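Local coordinates for Alpha/beta hydrolase fold-3 domain-containing protein (PDB 2QRU), which is of unknown function but has an alpha/beta hydrolase fold and is probably a hydrolase, at residues T18-Y32 with L50-L64. Sequence-based numbering, arbitrary orientation.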
ATOM      1  N   THR A  18       0.723  -3.664  13.763  1.00 24.16           N
ATOM      2  CA  THR A  18       1.131  -2.660  14.755  1.00 24.47           C
ATOM      3  C   THR A  18      -0.057  -1.714  14.935  1.00 24.93           C
ATOM      4  O   THR A  18      -0.549  -1.130  13.952  1.00 24.78           O
ATOM      5  CB  THR A  18       2.394  -1.875  14.314  1.00 25.48           C
ATOM      6  OG1 THR A  18       3.507  -2.773  14.157  1.00 26.07           O
ATOM      7  CG2 THR A  18       2.779  -0.823  15.367  1.00 24.47           C
ATOM      8  N   ILE A  19      -0.537  -1.631  16.176  1.00 24.37           N
ATOM      9  CA  ILE A  19      -1.729  -0.831  16.525  1.00 25.20           C
ATOM     10  C   ILE A  19      -1.295   0.491  17.165  1.00 25.17           C
ATOM     11  O   ILE A  19      -0.493   0.501  18.106  1.00 24.17           O
ATOM     12  CB  ILE A  19      -2.626  -1.626  17.514  1.00 26.03           C
ATOM     13  CG1 ILE A  19      -3.031  -2.961  16.905  1.00 26.40           C
ATOM     14  CG2 ILE A  19      -3.867  -0.830  17.920  1.00 26.19           C
ATOM     15  CD1 ILE A  19      -3.469  -3.993  17.895  1.00 29.37           C
ATOM     16  N   TYR A  20      -1.815   1.606  16.653  1.00 25.04           N
ATOM     17  CA  TYR A  20      -1.573   2.913  17.254  1.00 25.87           C
ATOM     18  C   TYR A  20      -2.936   3.468  17.678  1.00 26.28           C
ATOM     19  O   TYR A  20      -3.653   4.031  16.864  1.00 25.46           O
ATOM     20  CB  TYR A  20      -0.958   3.866  16.224  1.00 26.39           C
ATOM     21  CG  TYR A  20       0.358   3.471  15.577  1.00 25.83           C
ATOM     22  CD1 TYR A  20       0.394   2.610  14.471  1.00 27.14           C
ATOM     23  CD2 TYR A  20       1.555   4.046  16.011  1.00 27.84           C
ATOM     24  CE1 TYR A  20       1.596   2.301  13.853  1.00 27.14           C
ATOM     25  CE2 TYR A  20       2.755   3.748  15.412  1.00 27.80           C
ATOM     26  CZ  TYR A  20       2.767   2.875  14.320  1.00 28.21           C
ATOM     27  OH  TYR A  20       3.953   2.564  13.708  1.00 29.63           O
ATOM     28  N   PRO A  21      -3.328   3.270  18.950  1.00 27.79           N
ATOM     29  CA  PRO A  21      -4.648   3.711  19.414  1.00 28.90           C
ATOM     30  C   PRO A  21      -4.841   5.240  19.460  1.00 30.14           C
ATOM     31  O   PRO A  21      -3.882   6.005  19.622  1.00 29.34           O
ATOM     32  CB  PRO A  21      -4.741   3.142  20.844  1.00 28.47           C
ATOM     33  CG  PRO A  21      -3.622   2.149  20.964  1.00 30.22           C
ATOM     34  CD  PRO A  21      -2.562   2.579  20.003  1.00 28.08           C
ATOM     35  N   THR A  22      -6.089   5.665  19.307  1.00 31.51           N
ATOM     36  CA  THR A  22      -6.457   7.056  19.591  1.00 34.05           C
ATOM     37  C   THR A  22      -6.604   7.238  21.107  1.00 35.69           C
ATOM     38  O   THR A  22      -6.503   6.265  21.868  1.00 36.06           O
ATOM     39  CB  THR A  22      -7.774   7.415  18.911  1.00 34.19           C
ATOM     40  OG1 THR A  22      -8.796   6.510  19.361  1.00 35.84           O
ATOM     41  CG2 THR A  22      -7.626   7.291  17.419  1.00 33.72           C
ATOM     42  N   THR A  23      -6.847   8.476  21.541  1.00 37.74           N
ATOM     43  CA  THR A  23      -6.954   8.794  22.973  1.00 40.09           C
ATOM     44  C   THR A  23      -8.310   8.397  23.565  1.00 41.32           C
ATOM     45  O   THR A  23      -8.462   8.287  24.791  1.00 42.04           O
ATOM     46  CB  THR A  23      -6.729  10.300  23.228  1.00 40.11           C
ATOM     47  OG1 THR A  23      -7.667  11.053  22.453  1.00 40.97           O
ATOM     48  CG2 THR A  23      -5.303  10.716  22.849  1.00 40.69           C
ATOM     49  N   THR A  24      -9.288   8.189  22.689  1.00 43.06           N
ATOM     50  CA  THR A  24     -10.682   8.004  23.092  1.00 44.77           C
ATOM     51  C   THR A  24     -11.293   6.698  22.590  1.00 45.39           C
ATOM     52  O   THR A  24     -10.805   6.100  21.625  1.00 45.74           O
ATOM     53  CB  THR A  24     -11.549   9.151  22.541  1.00 44.83           C
ATOM     54  OG1 THR A  24     -11.205   9.382  21.167  1.00 45.77           O
ATOM     55  CG2 THR A  24     -11.336  10.437  23.362  1.00 46.02           C
ATOM     56  N   GLU A  25     -12.359   6.273  23.271  1.00 45.96           N
ATOM     57  CA  GLU A  25     -13.260   5.213  22.803  1.00 46.73           C
ATOM     58  C   GLU A  25     -14.722   5.726  22.851  1.00 46.61           C
ATOM     59  O   GLU A  25     -15.069   6.516  23.743  1.00 46.82           O
ATOM     60  CB  GLU A  25     -13.104   3.948  23.658  1.00 46.73           C
ATOM     61  CG  GLU A  25     -11.723   3.296  23.572  1.00 47.83           C
ATOM     62  CD  GLU A  25     -11.557   2.109  24.522  1.00 48.01           C
ATOM     63  OE1 GLU A  25     -12.542   1.716  25.188  1.00 50.19           O
ATOM     64  OE2 GLU A  25     -10.437   1.557  24.598  1.00 49.37           O
ATOM     65  N   PRO A  26     -15.581   5.300  21.894  1.00 46.30           N
ATOM     66  CA  PRO A  26     -15.312   4.422  20.740  1.00 45.63           C
ATOM     67  C   PRO A  26     -14.326   5.020  19.730  1.00 44.57           C
ATOM     68  O   PRO A  26     -14.098   6.236  19.701  1.00 45.04           O
ATOM     69  CB  PRO A  26     -16.692   4.279  20.076  1.00 45.89           C
ATOM     70  CG  PRO A  26     -17.444   5.529  20.507  1.00 46.61           C
ATOM     71  CD  PRO A  26     -17.002   5.708  21.938  1.00 46.06           C
ATOM     72  N   THR A  27     -13.763   4.162  18.893  1.00 42.76           N
ATOM     73  CA  THR A  27     -12.820   4.623  17.897  1.00 40.54           C
ATOM     74  C   THR A  27     -13.233   4.116  16.512  1.00 38.61           C
ATOM     75  O   THR A  27     -14.051   3.202  16.390  1.00 39.09           O
ATOM     76  CB  THR A  27     -11.350   4.223  18.274  1.00 41.34           C
ATOM     77  OG1 THR A  27     -10.419   4.867  17.380  1.00 40.66           O
ATOM     78  CG2 THR A  27     -11.158   2.690  18.255  1.00 40.58           C
ATOM     79  N   ASN A  28     -12.705   4.768  15.487  1.00 35.56           N
ATOM     80  CA  ASN A  28     -12.788   4.303  14.104  1.00 32.53           C
ATOM     81  C   ASN A  28     -11.393   3.797  13.752  1.00 29.43           C
ATOM     82  O   ASN A  28     -10.476   3.984  14.530  1.00 28.36           O
ATOM     83  CB  ASN A  28     -13.194   5.464  13.193  1.00 33.56           C
ATOM     84  CG  ASN A  28     -14.713   5.624  13.086  1.00 36.26           C
ATOM     85  OD1 ASN A  28     -15.476   5.019  13.838  1.00 38.32           O
ATOM     86  ND2 ASN A  28     -15.151   6.413  12.113  1.00 40.32           N
ATOM     87  N   TYR A  29     -11.220   3.157  12.591  1.00 26.83           N
ATOM     88  CA  TYR A  29      -9.935   2.562  12.267  1.00 25.46           C
ATOM     89  C   TYR A  29      -9.472   2.915  10.864  1.00 25.17           C
ATOM     90  O   TYR A  29     -10.295   3.145   9.978  1.00 24.88           O
ATOM     91  CB  TYR A  29     -10.018   1.039  12.329  1.00 25.88           C
ATOM     92  CG  TYR A  29     -10.337   0.534  13.715  1.00 25.61           C
ATOM     93  CD1 TYR A  29     -11.656   0.450  14.148  1.00 26.38           C
ATOM     94  CD2 TYR A  29      -9.309   0.182  14.599  1.00 26.80           C
ATOM     95  CE1 TYR A  29     -11.962   0.009  15.439  1.00 24.82           C
ATOM     96  CE2 TYR A  29      -9.607  -0.261  15.896  1.00 26.59           C
ATOM     97  CZ  TYR A  29     -10.935  -0.354  16.294  1.00 26.95           C
ATOM     98  OH  TYR A  29     -11.244  -0.783  17.564  1.00 28.12           O
ATOM     99  N   VAL A  30      -8.161   2.924  10.675  1.00 23.84           N
ATOM    100  CA  VAL A  30      -7.581   2.921   9.320  1.00 24.61           C
ATOM    101  C   VAL A  30      -6.552   1.834   9.236  1.00 24.05           C
ATOM    102  O   VAL A  30      -5.658   1.756  10.105  1.00 24.04           O
ATOM    103  CB  VAL A  30      -6.906   4.257   8.978  1.00 25.13           C
ATOM    104  CG1 VAL A  30      -6.103   4.159   7.679  1.00 27.45           C
ATOM    105  CG2 VAL A  30      -7.948   5.326   8.824  1.00 27.95           C
ATOM    106  N   VAL A  31      -6.673   1.003   8.198  1.00 23.14           N
ATOM    107  CA  VAL A  31      -5.692  -0.070   8.000  1.00 24.17           C
ATOM    108  C   VAL A  31      -4.652   0.460   7.019  1.00 24.98           C
ATOM    109  O   VAL A  31      -5.009   0.904   5.918  1.00 25.76           O
ATOM    110  CB  VAL A  31      -6.339  -1.367   7.462  1.00 24.55           C
ATOM    111  CG1 VAL A  31      -5.264  -2.458   7.301  1.00 25.77           C
ATOM    112  CG2 VAL A  31      -7.449  -1.829   8.418  1.00 24.79           C
ATOM    113  N   TYR A  32      -3.379   0.440   7.426  1.00 23.45           N
ATOM    114  CA  TYR A  32      -2.300   0.970   6.612  1.00 24.20           C
ATOM    115  C   TYR A  32      -1.491  -0.166   5.969  1.00 24.27           C
ATOM    116  O   TYR A  32      -1.015  -1.068   6.687  1.00 24.27           O
ATOM    117  CB  TYR A  32      -1.374   1.831   7.460  1.00 24.76           C
ATOM    118  CG  TYR A  32      -0.113   2.231   6.744  1.00 24.28           C
ATOM    119  CD1 TYR A  32      -0.154   3.204   5.745  1.00 25.61           C
ATOM    120  CD2 TYR A  32       1.120   1.630   7.055  1.00 24.86           C
ATOM    121  CE1 TYR A  32       0.997   3.597   5.066  1.00 26.24           C
ATOM    122  CE2 TYR A  32       2.295   1.999   6.380  1.00 25.91           C
ATOM    123  CZ  TYR A  32       2.223   2.979   5.381  1.00 27.84           C
ATOM    124  OH  TYR A  32       3.354   3.363   4.690  1.00 27.12           O
ATOM    125  N   LEU A  50       2.190  10.852   9.263  1.00 24.77           N
ATOM    126  CA  LEU A  50       0.993  10.273   8.658  1.00 25.11           C
ATOM    127  C   LEU A  50       0.187   9.534   9.724  1.00 26.47           C
ATOM    128  O   LEU A  50      -1.050   9.648   9.795  1.00 25.56           O
ATOM    129  CB  LEU A  50       1.362   9.353   7.489  1.00 24.42           C
ATOM    130  CG  LEU A  50       0.200   8.680   6.751  1.00 24.75           C
ATOM    131  CD1 LEU A  50      -0.841   9.719   6.233  1.00 25.56           C
ATOM    132  CD2 LEU A  50       0.795   7.845   5.617  1.00 25.25           C
ATOM    133  N   LYS A  51       0.889   8.787  10.579  1.00 25.97           N
ATOM    134  CA  LYS A  51       0.230   8.134  11.712  1.00 26.14           C
ATOM    135  C   LYS A  51      -0.561   9.182  12.537  1.00 26.09           C
ATOM    136  O   LYS A  51      -1.735   8.978  12.873  1.00 26.49           O
ATOM    137  CB  LYS A  51       1.273   7.397  12.584  1.00 27.61           C
ATOM    138  CG  LYS A  51       0.696   6.639  13.777  1.00 28.01           C
ATOM    139  CD  LYS A  51       0.638   7.505  15.020  1.00 30.42           C
ATOM    140  CE  LYS A  51       2.050   7.811  15.499  1.00 33.95           C
ATOM    141  NZ  LYS A  51       2.071   8.509  16.803  1.00 36.92           N
ATOM    142  N   GLU A  52       0.053  10.329  12.792  0.50 25.69           N
ATOM    143  CA  GLU A  52      -0.616  11.371  13.577  0.50 25.98           C
ATOM    144  C   GLU A  52      -1.818  11.985  12.857  0.50 25.92           C
ATOM    145  O   GLU A  52      -2.853  12.272  13.485  0.50 25.70           O
ATOM    146  CB  GLU A  52       0.387  12.426  14.001  0.50 25.97           C
ATOM    147  CG  GLU A  52       1.366  11.897  15.051  0.50 28.28           C
ATOM    148  CD  GLU A  52       0.750  11.785  16.430  0.50 30.53           C
ATOM    149  OE1 GLU A  52       0.514  12.836  17.057  0.50 32.63           O
ATOM    150  OE2 GLU A  52       0.518  10.649  16.891  0.50 32.35           O
ATOM    151  N   LEU A  53      -1.719  12.148  11.538  0.60 25.70           N
ATOM    152  CA  LEU A  53      -2.853  12.669  10.797  0.60 25.91           C
ATOM    153  C   LEU A  53      -4.079  11.768  11.031  0.60 25.48           C
ATOM    154  O   LEU A  53      -5.216  12.241  11.147  0.60 26.26           O
ATOM    155  CB  LEU A  53      -2.464  12.770   9.324  0.60 26.94           C
ATOM    156  CG  LEU A  53      -3.455  13.328   8.346  0.60 27.75           C
ATOM    157  CD1 LEU A  53      -2.709  13.968   7.182  0.60 29.60           C
ATOM    158  CD2 LEU A  53      -4.295  12.207   7.858  0.60 29.00           C
ATOM    159  N   PHE A  54      -3.854  10.464  11.138  1.00 24.00           N
ATOM    160  CA  PHE A  54      -4.984   9.570  11.383  1.00 23.64           C
ATOM    161  C   PHE A  54      -5.431   9.574  12.849  1.00 23.38           C
ATOM    162  O   PHE A  54      -6.615   9.763  13.126  1.00 23.41           O
ATOM    163  CB  PHE A  54      -4.675   8.175  10.914  1.00 23.44           C
ATOM    164  CG  PHE A  54      -4.607   8.072   9.426  1.00 22.80           C
ATOM    165  CD1 PHE A  54      -5.723   8.409   8.634  1.00 22.37           C
ATOM    166  CD2 PHE A  54      -3.459   7.573   8.797  1.00 24.61           C
ATOM    167  CE1 PHE A  54      -5.634   8.299   7.234  1.00 24.05           C
ATOM    168  CE2 PHE A  54      -3.384   7.441   7.398  1.00 26.18           C
ATOM    169  CZ  PHE A  54      -4.476   7.794   6.623  1.00 23.70           C
ATOM    170  N   THR A  55      -4.496   9.390  13.786  1.00 23.72           N
ATOM    171  CA  THR A  55      -4.919   9.261  15.177  1.00 23.74           C
ATOM    172  C   THR A  55      -5.508  10.568  15.713  1.00 24.49           C
ATOM    173  O   THR A  55      -6.461  10.538  16.502  1.00 24.65           O
ATOM    174  CB  THR A  55      -3.789   8.755  16.094  1.00 25.19           C
ATOM    175  OG1 THR A  55      -2.716   9.700  16.107  1.00 24.22           O
ATOM    176  CG2 THR A  55      -3.304   7.361  15.667  1.00 24.90           C
ATOM    177  N   SER A  56      -4.940  11.715  15.312  1.00 24.15           N
ATOM    178  CA  SER A  56      -5.464  13.016  15.758  1.00 25.25           C
ATOM    179  C   SER A  56      -6.888  13.291  15.246  1.00 25.30           C
ATOM    180  O   SER A  56      -7.597  14.157  15.793  1.00 25.69           O
ATOM    181  CB  SER A  56      -4.551  14.154  15.337  1.00 24.89           C
ATOM    182  OG  SER A  56      -4.637  14.332  13.937  1.00 28.24           O
ATOM    183  N   ASN A  57      -7.276  12.575  14.187  1.00 25.00           N
ATOM    184  CA  ASN A  57      -8.607  12.665  13.589  1.00 24.87           C
ATOM    185  C   ASN A  57      -9.534  11.529  14.014  1.00 25.87           C
ATOM    186  O   ASN A  57     -10.623  11.343  13.457  1.00 25.30           O
ATOM    187  CB  ASN A  57      -8.484  12.774  12.074  1.00 25.70           C
ATOM    188  CG  ASN A  57      -8.146  14.181  11.637  1.00 23.77           C
ATOM    189  OD1 ASN A  57      -8.912  15.125  11.904  1.00 24.74           O
ATOM    190  ND2 ASN A  57      -6.983  14.350  11.027  1.00 26.40           N
ATOM    191  N   GLY A  58      -9.102  10.780  15.031  1.00 25.25           N
ATOM    192  CA  GLY A  58      -9.976   9.775  15.642  1.00 26.51           C
ATOM    193  C   GLY A  58      -9.917   8.400  15.013  1.00 26.03           C
ATOM    194  O   GLY A  58     -10.803   7.584  15.251  1.00 26.57           O
ATOM    195  N   TYR A  59      -8.865   8.124  14.242  1.00 25.09           N
ATOM    196  CA  TYR A  59      -8.670   6.798  13.652  1.00 25.15           C
ATOM    197  C   TYR A  59      -7.496   6.074  14.309  1.00 25.25           C
ATOM    198  O   TYR A  59      -6.362   6.523  14.232  1.00 25.70           O
ATOM    199  CB  TYR A  59      -8.410   6.922  12.132  1.00 25.20           C
ATOM    200  CG  TYR A  59      -9.569   7.546  11.411  1.00 25.23           C
ATOM    201  CD1 TYR A  59     -10.675   6.775  11.037  1.00 26.33           C
ATOM    202  CD2 TYR A  59      -9.603   8.918  11.164  1.00 28.00           C
ATOM    203  CE1 TYR A  59     -11.790   7.349  10.414  1.00 26.80           C
ATOM    204  CE2 TYR A  59     -10.707   9.506  10.524  1.00 27.01           C
ATOM    205  CZ  TYR A  59     -11.789   8.715  10.142  1.00 28.11           C
ATOM    206  OH  TYR A  59     -12.865   9.311   9.529  1.00 28.33           O
ATOM    207  N   THR A  60      -7.793   4.951  14.941  1.00 24.02           N
ATOM    208  CA  THR A  60      -6.772   4.011  15.382  1.00 23.76           C
ATOM    209  C   THR A  60      -6.127   3.405  14.129  1.00 23.18           C
ATOM    210  O   THR A  60      -6.819   2.890  13.250  1.00 24.07           O
ATOM    211  CB  THR A  60      -7.398   2.905  16.263  1.00 24.21           C
ATOM    212  OG1 THR A  60      -7.797   3.469  17.526  1.00 26.54           O
ATOM    213  CG2 THR A  60      -6.408   1.757  16.509  1.00 25.18           C
ATOM    214  N   VAL A  61      -4.794   3.464  14.055  1.00 23.27           N
ATOM    215  CA  VAL A  61      -4.090   2.961  12.874  1.00 22.99           C
ATOM    216  C   VAL A  61      -3.688   1.506  13.088  1.00 23.92           C
ATOM    217  O   VAL A  61      -3.117   1.153  14.125  1.00 23.18           O
ATOM    218  CB  VAL A  61      -2.850   3.826  12.542  1.00 24.25           C
ATOM    219  CG1 VAL A  61      -2.100   3.235  11.356  1.00 24.09           C
ATOM    220  CG2 VAL A  61      -3.272   5.271  12.217  1.00 25.73           C
ATOM    221  N   LEU A  62      -4.000   0.686  12.091  1.00 24.23           N
ATOM    222  CA  LEU A  62      -3.637  -0.739  12.106  1.00 24.53           C
ATOM    223  C   LEU A  62      -2.674  -0.953  10.939  1.00 24.77           C
ATOM    224  O   LEU A  62      -3.107  -1.045   9.797  1.00 25.02           O
ATOM    225  CB  LEU A  62      -4.899  -1.607  11.952  1.00 23.72           C
ATOM    226  CG  LEU A  62      -6.006  -1.295  12.971  1.00 24.04           C
ATOM    227  CD1 LEU A  62      -7.282  -2.031  12.655  1.00 24.80           C
ATOM    228  CD2 LEU A  62      -5.538  -1.591  14.407  1.00 24.42           C
ATOM    229  N   ALA A  63      -1.373  -0.982  11.229  1.00 24.55           N
ATOM    230  CA  ALA A  63      -0.356  -1.111  10.190  1.00 24.62           C
ATOM    231  C   ALA A  63      -0.089  -2.600   9.994  1.00 25.38           C
ATOM    232  O   ALA A  63       0.360  -3.267  10.924  1.00 24.98           O
ATOM    233  CB  ALA A  63       0.923  -0.368  10.598  1.00 23.57           C
ATOM    234  N   LEU A  64      -0.380  -3.119   8.805  1.00 24.80           N
ATOM    235  CA  LEU A  64      -0.570  -4.569   8.649  1.00 24.54           C
ATOM    236  C   LEU A  64       0.516  -5.260   7.804  1.00 24.82           C
ATOM    237  O   LEU A  64       0.958  -4.721   6.780  1.00 24.59           O
ATOM    238  CB  LEU A  64      -1.976  -4.812   8.021  1.00 24.54           C
ATOM    239  CG  LEU A  64      -2.554  -6.221   7.964  1.00 24.61           C
ATOM    240  CD1 LEU A  64      -2.661  -6.834   9.381  1.00 23.75           C
ATOM    241  CD2 LEU A  64      -3.928  -6.268   7.236  1.00 26.38           C
TER
HETATM  242  O   HOH W   1      -6.423  10.417  19.385  1.00 41.17           O
HETATM  243  O   HOH W   2       1.612  -2.139   6.305  1.00 19.79           O
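Thr18 and Ala63 form an antiparallel hydrogen-bonded pair, each backbone N-H meeting the other's carbonyl; the bond from Ala63 N to Thr18 O (2.8 Å) is the straighter of the two. On the face of the sheet that helix 74-93 packs against, Ile19 and Leu62 run next to each other in the same direction, with Ile19 CG1 3.8 Å from Leu62 CD2. Tyr20 pairs with Val61 and turns its ring to the other face, where Lys51 passes across the ring. Lys51 CG sits 3.8 Å from the Tyr20 ring centroid and 21° off its normal, a CH-pi contact; Lys51 chi1 of -178° sets CG anti to the backbone N, while the bent chain beyond lays CD and CE near CD2 of the ring. Beyond the end of strand 18-20, Thr22 N gives a weak hydrogen bond to Thr60 OG1. Just before strand 28-32, Thr27 OG1 lies 3.0 Å from Thr60 OG1 and donates to Asn28 O. Strand 28-32 then runs parallel to strand 59-64 on its other side (29° between axes) and is joined to it through helix 48-55, so the three form a beta-alpha-beta unit of the alpha/beta hydrolase fold. Asn28 CB rests 3.6 Å from Tyr59 CD1. Val30 CG1 lies over the centre of the Phe54 ring (4.1 Å from the centroid), fitting helix to sheet, and Val30 CG2 meets Tyr59 CB. Tyr32 N hydrogen-bonds to Leu62 O (2.8 Å); Ala63 CB lies at the edge of the Tyr32 ring, whose OH hydrogen-bonds to Asp45 OD1.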